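Tb427.07.360- putative uncharacterized metacyclic invariant surface protein from Trypanosoma brucei (Trypanosoma brucei, PDB 5VTL) is of unknown function but, as an invariant surface protein of extended helical build, probably acts at the exterior of the metacyclic parasite. Local coordinates at residues R50-A55 with E64-A69; S39-G44 with A190-E195; G44-V49 with A71-A76. All blocks are in the same frame, centred on the assembly; numbering follows the deposited sequence.

Contact 1: R50-A55 with E64-A69; sequences RRAEDA and EAVGRA
Ala-52 and Val-66 make the central meeting of these two helices, and they show how a residue with almost no side chain lets a branched neighbour reach its backbone. The CA atoms of Ala-52 and Val-66 are 5.2 Å apart, the nearest such pair here. Ala-52 points its CB toward the opposite helix, where it settles against Val-66, with CA and CG2 of Val-66 both at 4.0 Å from it. The same CB also comes within 4.3 Å of Ala-69 CB, one turn further along the second helix. The carbonyl of Ala-52 is touched as well: Val-66 CG2 lies 3.5 Å from Ala-52 O. In Val-66, CG1 is anti to the backbone N (chi1 172°), which leaves CG2 beside that nitrogen and turned onto Ala-52.

The setting is an antiparallel helical hairpin, in which helix 4-58 and helix 63-102 run side by side just below the short turn that joins them. Their local axes approach to 8.7 Å at an angle of 166°, and no hydrogen bond passes between the two segments, whose own contact is one of van der Waals packing.

One residue on, Glu-53 lies at the border of the contact. Its backbone N is 4.0 Å from Val-66 CG2, and its CG passes 4.4 Å from Val-66 CG1. The carboxylate goes further, OE1 forming a salt bridge with Arg-70 on the opposite helix. Around the pair, Val-66 also packs on Phe-56 of helix 4-58, and Ala-65 on Ala-205 of helix 157-209.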
loop_
_atom_site.group_PDB
_atom_site.type_symbol
_atom_site.label_atom_id
_atom_site.label_comp_id
_atom_site.label_asym_id
_atom_site.label_seq_id
_atom_site.Cartn_x
_atom_site.Cartn_y
_atom_site.Cartn_z
ATOM N N ARG A 50 -3.195 30.088 -15.737
ATOM C CA ARG A 50 -4.011 30.832 -16.700
ATOM C C ARG A 50 -4.667 32.041 -16.046
ATOM O O ARG A 50 -4.639 33.146 -16.588
ATOM C CB ARG A 50 -5.081 29.938 -17.326
ATOM C CG ARG A 50 -5.946 30.664 -18.353
ATOM C CD ARG A 50 -7.143 29.855 -18.780
ATOM N NE ARG A 50 -7.946 29.414 -17.647
ATOM C CZ ARG A 50 -8.767 30.194 -16.951
ATOM N NH1 ARG A 50 -8.883 31.476 -17.248
ATOM N NH2 ARG A 50 -9.454 29.693 -15.934
ATOM N N ARG A 51 -5.260 31.839 -14.881
ATOM C CA ARG A 51 -5.914 32.931 -14.178
ATOM C C ARG A 51 -4.961 34.070 -13.847
ATOM O O ARG A 51 -5.278 35.245 -14.039
ATOM C CB ARG A 51 -6.561 32.395 -12.912
ATOM C CG ARG A 51 -7.780 31.520 -13.176
ATOM C CD ARG A 51 -8.231 30.864 -11.905
ATOM N NE ARG A 51 -8.585 31.839 -10.872
ATOM C CZ ARG A 51 -8.842 31.525 -9.602
ATOM N NH1 ARG A 51 -9.183 32.465 -8.729
ATOM N NH2 ARG A 51 -8.754 30.264 -9.196
ATOM N N ALA A 52 -3.786 33.718 -13.348
ATOM C CA ALA A 52 -2.787 34.711 -12.980
ATOM C C ALA A 52 -2.288 35.460 -14.202
ATOM O O ALA A 52 -2.111 36.677 -14.164
ATOM C CB ALA A 52 -1.637 34.032 -12.249
ATOM N N GLU A 53 -2.051 34.743 -15.295
ATOM C CA GLU A 53 -1.615 35.374 -16.537
ATOM C C GLU A 53 -2.626 36.427 -17.005
ATOM O O GLU A 53 -2.250 37.513 -17.454
ATOM C CB GLU A 53 -1.431 34.330 -17.641
ATOM C CG GLU A 53 -0.229 33.430 -17.455
ATOM C CD GLU A 53 -0.135 32.328 -18.493
ATOM O OE1 GLU A 53 0.982 31.793 -18.665
ATOM O OE2 GLU A 53 -1.159 32.017 -19.142
ATOM N N ASP A 54 -3.907 36.099 -16.891
ATOM C CA ASP A 54 -4.959 36.998 -17.350
ATOM C C ASP A 54 -5.037 38.245 -16.489
ATOM O O ASP A 54 -5.219 39.346 -17.008
ATOM C CB ASP A 54 -6.295 36.278 -17.370
ATOM C CG ASP A 54 -6.381 35.240 -18.483
ATOM O OD1 ASP A 54 -5.425 35.134 -19.281
ATOM O OD2 ASP A 54 -7.414 34.548 -18.580
ATOM N N ALA A 55 -4.891 38.083 -15.177
ATOM C CA ALA A 55 -4.823 39.231 -14.288
ATOM C C ALA A 55 -3.603 40.083 -14.640
ATOM O O ALA A 55 -3.689 41.312 -14.715
ATOM C CB ALA A 55 -4.795 38.785 -12.835
ATOM N N GLU A 64 4.658 38.980 -9.790
ATOM C CA GLU A 64 5.216 37.948 -8.901
ATOM C C GLU A 64 4.247 36.779 -8.726
ATOM O O GLU A 64 4.674 35.621 -8.533
ATOM C CB GLU A 64 5.575 38.455 -7.496
ATOM C CG GLU A 64 6.194 39.805 -7.435
ATOM C CD GLU A 64 5.150 40.881 -7.273
ATOM O OE1 GLU A 64 4.685 41.395 -8.310
ATOM O OE2 GLU A 64 4.779 41.187 -6.113
ATOM N N ALA A 65 2.956 37.083 -8.760
ATOM C CA ALA A 65 1.932 36.055 -8.566
ATOM C C ALA A 65 1.921 35.044 -9.691
ATOM O O ALA A 65 1.717 33.836 -9.453
ATOM C CB ALA A 65 0.565 36.700 -8.436
ATOM N N VAL A 66 2.137 35.521 -10.913
ATOM C CA VAL A 66 2.301 34.639 -12.056
ATOM C C VAL A 66 3.502 33.721 -11.798
ATOM O O VAL A 66 3.452 32.522 -12.043
ATOM C CB VAL A 66 2.542 35.409 -13.378
ATOM C CG1 VAL A 66 2.888 34.455 -14.492
ATOM C CG2 VAL A 66 1.341 36.252 -13.753
ATOM N N GLY A 67 4.588 34.288 -11.308
ATOM C CA GLY A 67 5.771 33.495 -11.000
ATOM C C GLY A 67 5.532 32.408 -9.962
ATOM O O GLY A 67 5.984 31.272 -10.108
ATOM N N ARG A 68 4.832 32.752 -8.896
ATOM C CA ARG A 68 4.514 31.794 -7.852
ATOM C C ARG A 68 3.624 30.666 -8.408
ATOM O O ARG A 68 3.805 29.487 -8.067
ATOM C CB ARG A 68 3.806 32.516 -6.704
ATOM C CG ARG A 68 3.446 31.608 -5.544
ATOM C CD ARG A 68 2.810 32.376 -4.391
ATOM N NE ARG A 68 2.460 31.489 -3.280
ATOM C CZ ARG A 68 1.587 31.772 -2.318
ATOM N NH1 ARG A 68 0.905 32.916 -2.322
ATOM N NH2 ARG A 68 1.359 30.886 -1.357
ATOM N N ALA A 69 2.654 31.040 -9.244
ATOM C CA ALA A 69 1.781 30.055 -9.888
ATOM C C ALA A 69 2.582 29.081 -10.780
ATOM O O ALA A 69 2.363 27.864 -10.764
ATOM C CB ALA A 69 0.730 30.751 -10.715
#

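Contact 2: S39-G44 with A190-E195; sequences SKAREG and AARAAE
Ala-41 and Ala-191 provide the apolar part of this contact, CB to CB at 3.8 Å. Ala-41 CB also presses on the opposite backbone, 3.5 Å from Ala-191 O. Two small residues meeting here, Ala-191 directed at the first helix and Ala-41 lying across the interface, allow the parallel segments to lie close, their axes 8.3 Å apart at an angle of 17°, and two long side chains then pack against Ala-41.

The first of these illustrates a flat group laid on a backbone. Arg-192 is bent at chi2 (-72°), which turns CD onto Ala-41 CB, and the guanidinium beyond it spreads one face over the first helix, with Ala-41 N 4.0 Å above the plane and off toward the rim. The Arg-192 and Lys-40 side chains cross obliquely, NH2 resting on the aliphatic part of the lysine; Lys-40 CD is 3.2 Å from Arg-192 NH2, a tight approach. Lys-40 then curls at its last two torsions, and NZ ends 5.7 Å from Arg-192 NH2, a spacing at which the two like charges would probably still repel. The second is Glu-195, whose CB and CG lie against Ala-41 O.

Acidic partners would be expected to offset this repulsion. Within its own helix Arg-192 NH1 donates to Glu-195 OE1 at 2.5 Å, a doubtfully short length, with an N-H…O angle of 142°; OE1 offers its syn lone pair and lies close to the guanidinium plane. Arg-192 NH2 has a second acidic partner in Asp-37. Glu-195 OE2 lies 3.5 Å from Gly-44 CA, where the lack of a side chain lets the carboxylate settle against the main chain.

Helix 63-102 closes the third side of the bundle: Ala-191 packs on Ala-79 and Ala-194 on Ala-76, while Ser-39 and Arg-42 both bind Glu-80.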
loop_
_atom_site.group_PDB
_atom_site.type_symbol
_atom_site.label_atom_id
_atom_site.label_comp_id
_atom_site.label_asym_id
_atom_site.label_seq_id
_atom_site.Cartn_x
_atom_site.Cartn_y
_atom_site.Cartn_z
ATOM N N SER A 39 -3.010 14.153 -10.732
ATOM C CA SER A 39 -3.229 14.756 -12.038
ATOM C C SER A 39 -4.263 15.874 -11.937
ATOM O O SER A 39 -4.123 16.928 -12.587
ATOM C CB SER A 39 -3.658 13.693 -13.062
ATOM O OG SER A 39 -2.647 12.725 -13.239
ATOM N N LYS A 40 -5.289 15.665 -11.118
ATOM C CA LYS A 40 -6.327 16.663 -10.959
ATOM C C LYS A 40 -5.696 17.927 -10.322
ATOM O O LYS A 40 -6.041 19.064 -10.672
ATOM C CB LYS A 40 -7.458 16.133 -10.091
ATOM C CG LYS A 40 -8.609 17.121 -9.912
ATOM C CD LYS A 40 -9.768 16.550 -9.072
ATOM C CE LYS A 40 -10.513 15.406 -9.745
ATOM N NZ LYS A 40 -11.253 15.816 -10.977
ATOM N N ALA A 41 -4.764 17.717 -9.398
ATOM C CA ALA A 41 -4.084 18.837 -8.744
ATOM C C ALA A 41 -3.233 19.622 -9.735
ATOM O O ALA A 41 -3.191 20.843 -9.716
ATOM C CB ALA A 41 -3.241 18.340 -7.566
ATOM N N ARG A 42 -2.551 18.914 -10.612
ATOM C CA ARG A 42 -1.735 19.568 -11.608
ATOM C C ARG A 42 -2.629 20.361 -12.566
ATOM O O ARG A 42 -2.308 21.488 -12.963
ATOM C CB ARG A 42 -0.890 18.525 -12.338
ATOM C CG ARG A 42 -0.023 19.061 -13.493
ATOM C CD ARG A 42 -0.714 18.984 -14.846
ATOM N NE ARG A 42 -1.019 17.607 -15.184
ATOM C CZ ARG A 42 -1.905 17.220 -16.092
ATOM N NH1 ARG A 42 -2.611 18.106 -16.785
ATOM N NH2 ARG A 42 -2.111 15.926 -16.279
ATOM N N GLU A 43 -3.755 19.781 -12.944
ATOM C CA GLU A 43 -4.711 20.512 -13.789
ATOM C C GLU A 43 -5.142 21.828 -13.111
ATOM O O GLU A 43 -5.231 22.869 -13.750
ATOM C CB GLU A 43 -5.931 19.637 -14.075
ATOM C CG GLU A 43 -5.676 18.588 -15.139
ATOM C CD GLU A 43 -6.736 17.482 -15.137
ATOM O OE1 GLU A 43 -7.704 17.593 -14.358
ATOM O OE2 GLU A 43 -6.572 16.496 -15.877
ATOM N N GLY A 44 -5.367 21.778 -11.806
ATOM C CA GLY A 44 -5.731 22.955 -11.042
ATOM C C GLY A 44 -4.624 23.998 -11.043
ATOM O O GLY A 44 -4.889 25.199 -11.016
ATOM N N ALA A 190 1.797 16.134 -2.037
ATOM C CA ALA A 190 2.681 17.159 -2.592
ATOM C C ALA A 190 2.037 17.903 -3.751
ATOM O O ALA A 190 2.144 19.119 -3.835
ATOM C CB ALA A 190 4.004 16.520 -3.052
ATOM N N ALA A 191 1.362 17.182 -4.645
ATOM C CA ALA A 191 0.675 17.798 -5.777
ATOM C C ALA A 191 -0.414 18.746 -5.284
ATOM O O ALA A 191 -0.570 19.855 -5.805
ATOM C CB ALA A 191 0.078 16.732 -6.694
ATOM N N ARG A 192 -1.168 18.307 -4.286
ATOM C CA ARG A 192 -2.269 19.115 -3.767
ATOM C C ARG A 192 -1.699 20.321 -3.013
ATOM O O ARG A 192 -2.294 21.399 -3.017
ATOM C CB ARG A 192 -3.184 18.267 -2.878
ATOM C CG ARG A 192 -4.068 17.282 -3.633
ATOM C CD ARG A 192 -5.159 18.036 -4.356
ATOM N NE ARG A 192 -6.136 17.195 -5.046
ATOM C CZ ARG A 192 -7.021 17.666 -5.921
ATOM N NH1 ARG A 192 -7.056 18.972 -6.221
ATOM N NH2 ARG A 192 -7.881 16.842 -6.496
ATOM N N ALA A 193 -0.537 20.168 -2.380
ATOM C CA ALA A 193 0.084 21.305 -1.691
ATOM C C ALA A 193 0.541 22.361 -2.691
ATOM O O ALA A 193 0.391 23.572 -2.441
ATOM C CB ALA A 193 1.251 20.866 -0.814
ATOM N N ALA A 194 1.068 21.917 -3.827
ATOM C CA ALA A 194 1.388 22.840 -4.914
ATOM C C ALA A 194 0.149 23.550 -5.441
ATOM O O ALA A 194 0.179 24.736 -5.716
ATOM C CB ALA A 194 2.090 22.104 -6.056
ATOM N N GLU A 195 -0.938 22.812 -5.631
ATOM C CA GLU A 195 -2.150 23.428 -6.141
ATOM C C GLU A 195 -2.700 24.473 -5.160
ATOM O O GLU A 195 -3.238 25.500 -5.573
ATOM C CB GLU A 195 -3.201 22.369 -6.436
ATOM C CG GLU A 195 -4.532 22.981 -6.872
ATOM C CD GLU A 195 -5.666 21.979 -6.878
ATOM O OE1 GLU A 195 -5.635 21.053 -6.031
ATOM O OE2 GLU A 195 -6.594 22.135 -7.713
#

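Contact 3: G44-V49 with A71-A76; sequences GCQDAV and AALKEA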
loop_
_atom_site.group_PDB
_atom_site.type_symbol
_atom_site.label_atom_id
_atom_site.label_comp_id
_atom_site.label_asym_id
_atom_site.label_seq_id
_atom_site.Cartn_x
_atom_site.Cartn_y
_atom_site.Cartn_z
ATOM N N GLY A 44 -5.367 21.778 -11.806
ATOM C CA GLY A 44 -5.731 22.955 -11.042
ATOM C C GLY A 44 -4.624 23.998 -11.043
ATOM O O GLY A 44 -4.889 25.199 -11.016
ATOM N N CYS A 45 -3.374 23.543 -11.054
ATOM C CA CYS A 45 -2.247 24.471 -11.164
ATOM C C CYS A 45 -2.216 25.116 -12.525
ATOM O O CYS A 45 -1.904 26.278 -12.646
ATOM C CB CYS A 45 -0.910 23.767 -10.930
ATOM S SG CYS A 45 -0.671 23.277 -9.230
ATOM N N GLN A 46 -2.501 24.347 -13.572
ATOM C CA GLN A 46 -2.565 24.908 -14.912
ATOM C C GLN A 46 -3.617 26.003 -15.010
ATOM O O GLN A 46 -3.395 27.035 -15.666
ATOM C CB GLN A 46 -2.843 23.782 -15.918
ATOM C CG GLN A 46 -1.613 22.907 -16.144
ATOM C CD GLN A 46 -1.915 21.722 -17.021
ATOM O OE1 GLN A 46 -2.899 21.029 -16.802
ATOM N NE2 GLN A 46 -1.068 21.474 -18.010
ATOM N N ASP A 47 -4.749 25.793 -14.337
ATOM C CA ASP A 47 -5.856 26.755 -14.325
ATOM C C ASP A 47 -5.430 28.027 -13.596
ATOM O O ASP A 47 -5.754 29.145 -14.002
ATOM C CB ASP A 47 -7.069 26.154 -13.618
ATOM C CG ASP A 47 -8.331 27.021 -13.754
ATOM O OD1 ASP A 47 -8.752 27.307 -14.892
ATOM O OD2 ASP A 47 -8.898 27.417 -12.719
ATOM N N ALA A 48 -4.685 27.836 -12.516
ATOM C CA ALA A 48 -4.256 28.931 -11.665
ATOM C C ALA A 48 -3.285 29.786 -12.463
ATOM O O ALA A 48 -3.370 31.015 -12.430
ATOM C CB ALA A 48 -3.613 28.377 -10.378
ATOM N N VAL A 49 -2.386 29.138 -13.211
ATOM C CA VAL A 49 -1.436 29.867 -14.048
ATOM C C VAL A 49 -2.211 30.693 -15.084
ATOM O O VAL A 49 -1.930 31.868 -15.282
ATOM C CB VAL A 49 -0.390 28.921 -14.735
ATOM C CG1 VAL A 49 0.364 29.617 -15.842
ATOM C CG2 VAL A 49 0.631 28.374 -13.707
ATOM N N ALA A 71 5.761 28.311 -10.580
ATOM C CA ALA A 71 6.660 27.504 -9.766
ATOM C C ALA A 71 5.882 26.363 -9.126
ATOM O O ALA A 71 6.367 25.241 -9.041
ATOM C CB ALA A 71 7.327 28.377 -8.692
ATOM N N ALA A 72 4.670 26.685 -8.669
ATOM C CA ALA A 72 3.763 25.704 -8.080
ATOM C C ALA A 72 3.382 24.658 -9.116
ATOM O O ALA A 72 3.404 23.480 -8.812
ATOM C CB ALA A 72 2.541 26.387 -7.539
ATOM N N LEU A 73 3.072 25.086 -10.346
ATOM C CA LEU A 73 2.763 24.132 -11.432
ATOM C C LEU A 73 3.933 23.186 -11.669
ATOM O O LEU A 73 3.756 21.966 -11.800
ATOM C CB LEU A 73 2.419 24.848 -12.749
ATOM C CG LEU A 73 2.251 23.968 -14.012
ATOM C CD1 LEU A 73 1.186 22.898 -13.856
ATOM C CD2 LEU A 73 1.884 24.818 -15.193
ATOM N N LYS A 74 5.137 23.742 -11.721
ATOM C CA LYS A 74 6.317 22.912 -11.893
ATOM C C LYS A 74 6.393 21.870 -10.770
ATOM O O LYS A 74 6.677 20.691 -11.027
ATOM C CB LYS A 74 7.587 23.776 -11.985
ATOM C CG LYS A 74 8.860 22.966 -12.239
ATOM C CD LYS A 74 10.107 23.847 -12.464
ATOM C CE LYS A 74 10.525 24.451 -11.156
ATOM N NZ LYS A 74 10.909 23.454 -10.089
ATOM N N GLU A 75 6.120 22.275 -9.527
ATOM C CA GLU A 75 6.139 21.330 -8.418
ATOM C C GLU A 75 5.067 20.247 -8.528
ATOM O O GLU A 75 5.296 19.088 -8.185
ATOM C CB GLU A 75 5.970 22.066 -7.089
ATOM C CG GLU A 75 7.285 22.511 -6.515
ATOM C CD GLU A 75 7.140 23.210 -5.195
ATOM O OE1 GLU A 75 8.110 23.215 -4.415
ATOM O OE2 GLU A 75 6.066 23.774 -4.956
ATOM N N ALA A 76 3.871 20.644 -8.935
ATOM C CA ALA A 76 2.770 19.700 -9.129
ATOM C C ALA A 76 3.070 18.721 -10.270
ATOM O O ALA A 76 2.739 17.534 -10.197
ATOM C CB ALA A 76 1.493 20.459 -9.405
#
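The amide oxygen of Gln-46, a residue whose CG touches Leu-73, is held by Arg-42 NH1, one turn back on the same helix. That hydrogen bond ties down the polar end, while the aliphatic stem beneath serves the apolar contact: Gln-46 CG lies 3.6 Å from Leu-73 CD1, the two side chains running askew to each other.

Leu-73 is the principal residue of the second segment, and its two methyl branches divide the work. CG is anti to the backbone N (chi1 172°), and both methyls beyond it reach helix 4-58. There CD1 lies beside Cys-45 as well, 3.7 Å from Cys-45 CB. CD2 turns the other way along the helix and meets Val-49 CG2 at 4.1 Å, the two side chains crossing at about a right angle. At this level the backbones are close too, the CA atoms of Cys-45 and Leu-73 being 5.0 Å apart.

Cys-45 makes a second apolar contact through its sulfur. SG stands beside the backbone N (chi1 -70°) and reaches Ala-76 CB at 3.6 Å. It belongs to neither of the chain's two disulfides, and here it acts as a bulky apolar group. Ala-198 of helix 157-209 covers Cys-45, Ala-48 and Ala-72, and Ala-194 covers Ala-76, so a third helix packs along the inner side of the pair.

The local axes run 8.9 Å apart at 165°, close to antiparallel. Leu-73 enters the recess between Cys-45, Gln-46 and Val-49, with the carbonyl of Arg-42 at its fourth corner, an arrangement consistent with the knobs-into-holes packing of an antiparallel coiled coil within a three-helix bundle.

Read from the N terminus, helix 4-58 passes through all three contacts in turn, first contact 2, then contact 3, then contact 1. Contact 1 closes the smallest loop, the turn into helix 63-102. Contact 3 encloses it about 10 Å further along the bundle, centre to centre, and contact 2 encloses both, its loop closing only when helix 157-209 returns. The loops are therefore nested and none cross. Contacts 2 and 3 share Gly-44 and touch directly, Ala-194 CB lying 3.3 Å from Ala-72 O, which brings all three long helices together at one level. Contacts 1 and 3 meet where Val-49 packs on Ala-69.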